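AGR_C_4470p (Agrobacterium tumefaciens str. C58, PDB 2HQV) is of unknown function but belongs to the ChuX/HutX haem-utilisation family, so it may bind haem or handle it inside the cell. Local coordinates at the interface of chains A and B. Residues are numbered along the deposited sequence; one frame, centred on the assembly and turned at random. Chains: chain A/B, AGR_C_4470p.

The interface of chains A and B. Residues chain A 89, 91, 94, 157; chain B 89, 91, 94, 157.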
loop_
_atom_site.group_PDB
_atom_site.type_symbol
_atom_site.label_atom_id
_atom_site.label_comp_id
_atom_site.label_asym_id
_atom_site.label_seq_id
_atom_site.Cartn_x
_atom_site.Cartn_y
_atom_site.Cartn_z
ATOM N N VAL A 89 -2.236 -4.773 2.332
ATOM C CA VAL A 89 -2.342 -3.370 1.964
ATOM C C VAL A 89 -2.580 -3.430 0.466
ATOM O O VAL A 89 -1.906 -4.186 -0.235
ATOM C CB VAL A 89 -1.038 -2.589 2.244
ATOM C CG1 VAL A 89 -1.086 -1.218 1.555
ATOM C CG2 VAL A 89 -0.857 -2.395 3.753
ATOM N N THR A 91 -3.525 -1.046 -3.221
ATOM C CA THR A 91 -3.682 0.217 -3.934
ATOM C C THR A 91 -4.081 -0.211 -5.331
ATOM O O THR A 91 -4.205 -1.406 -5.595
ATOM C CB THR A 91 -2.355 1.029 -4.025
ATOM O OG1 THR A 91 -1.408 0.334 -4.849
ATOM C CG2 THR A 91 -1.769 1.246 -2.631
ATOM N N ILE A 94 -0.895 -2.238 -6.532
ATOM C CA ILE A 94 -0.349 -3.402 -5.848
ATOM C C ILE A 94 -1.147 -3.884 -4.642
ATOM O O ILE A 94 -1.767 -3.091 -3.928
ATOM C CB ILE A 94 1.100 -3.104 -5.368
ATOM C CG1 ILE A 94 1.752 -4.356 -4.768
ATOM C CG2 ILE A 94 1.073 -2.004 -4.303
ATOM C CD1 ILE A 94 3.225 -4.149 -4.376
HETATM N N MSE A 157 -7.552 1.227 5.282
HETATM C CA MSE A 157 -6.157 1.651 5.384
HETATM C C MSE A 157 -5.312 0.391 5.167
HETATM O O MSE A 157 -4.312 0.396 4.449
HETATM C CB MSE A 157 -5.900 2.231 6.777
HETATM C CG MSE A 157 -6.698 3.492 7.076
HETATM SE SE MSE A 157 -6.544 3.990 8.946
HETATM C CE MSE A 157 -4.660 4.388 9.011
ATOM N N VAL B 89 5.745 -0.239 0.403
ATOM C CA VAL B 89 4.536 0.235 -0.254
ATOM C C VAL B 89 4.051 1.329 0.680
ATOM O O VAL B 89 4.039 1.139 1.897
ATOM C CB VAL B 89 3.455 -0.864 -0.360
ATOM C CG1 VAL B 89 2.109 -0.244 -0.758
ATOM C CG2 VAL B 89 3.867 -1.903 -1.408
ATOM N N THR B 91 1.036 4.602 1.281
ATOM C CA THR B 91 -0.188 5.311 0.919
ATOM C C THR B 91 -0.269 6.425 1.941
ATOM O O THR B 91 0.610 6.540 2.794
ATOM C CB THR B 91 -1.462 4.423 1.050
ATOM O OG1 THR B 91 -1.698 4.102 2.430
ATOM C CG2 THR B 91 -1.301 3.139 0.240
ATOM N N ILE B 94 -0.634 4.422 5.341
ATOM C CA ILE B 94 0.324 3.438 5.828
ATOM C C ILE B 94 1.577 3.270 4.977
ATOM O O ILE B 94 1.541 3.414 3.752
ATOM C CB ILE B 94 -0.359 2.045 5.945
ATOM C CG1 ILE B 94 0.583 1.020 6.587
ATOM C CG2 ILE B 94 -0.754 1.548 4.552
ATOM C CD1 ILE B 94 -0.077 -0.349 6.829
HETATM N N MSE B 157 4.706 2.837 -7.499
HETATM C CA MSE B 157 3.789 1.733 -7.230
HETATM C C MSE B 157 4.301 1.054 -5.956
HETATM O O MSE B 157 3.538 0.709 -5.052
HETATM C CB MSE B 157 3.813 0.750 -8.403
HETATM C CG MSE B 157 3.314 1.343 -9.713
HETATM SE SE MSE B 157 3.653 0.140 -11.199
HETATM C CE MSE B 157 2.518 -1.328 -10.680
HETATM O O HOH W 1 0.949 1.470 -4.795
HETATM O O HOH W 2 -3.628 2.357 2.707
#
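A:Val89 and B:Val89 pass each other in opposite directions across the two-fold of an interface between two copies of this ChuX/HutX-family protein. A:Val89 CG1 and B:Val89 CG1 are 4.1 Å apart, which is ordinary van der Waals packing, and each contact has a twin with the chains exchanged. Val89 lies near the end of strand 85-90, Ile94 begins strand 94-100, and the Thr91 residues lie in the connecting turns.

From its CB, A:Val89 forks towards two targets. CG1, trans to the backbone N (chi1 167°), faces its symmetry mate and also approaches B:Ile94 CG2. The other methyl, A:Val89 CG2, lies across the B:Ile94 side chain at an oblique angle, 3.8 Å from B:Ile94 CD1. The B:Ile94 side chain is extended; this carries CD1 across to A:Val89 CG2, while the B:Ile94 CG2 branch turns to the carbonyl O of A:Met157, a selenomethionine, at 3.7 Å.

The two threonines meet methyl to methyl, A:Thr91 CG2 and B:Thr91 CG2 being 3.5 Å apart, closer than usual for such carbons. A chi1 of 67° sets each OG1 between the backbone N and carbonyl carbon and leaves CG2 for the partner. Within chain A, the hydroxyl OG1 of A:Thr91 accepts a bent hydrogen bond from A:Ile94 N (3.1 Å), tying the turn to the following strand. A:Thr91 OG1 also lies 2.6 Å from water 1. Water 1 in turn lies 2.7 Å from the backbone O of B:Met157, linking the chains. Water 2 repeats this bridge between B:Thr91 and A:Met157. Whether this pairing is the physiological dimer cannot be judged from the geometry alone.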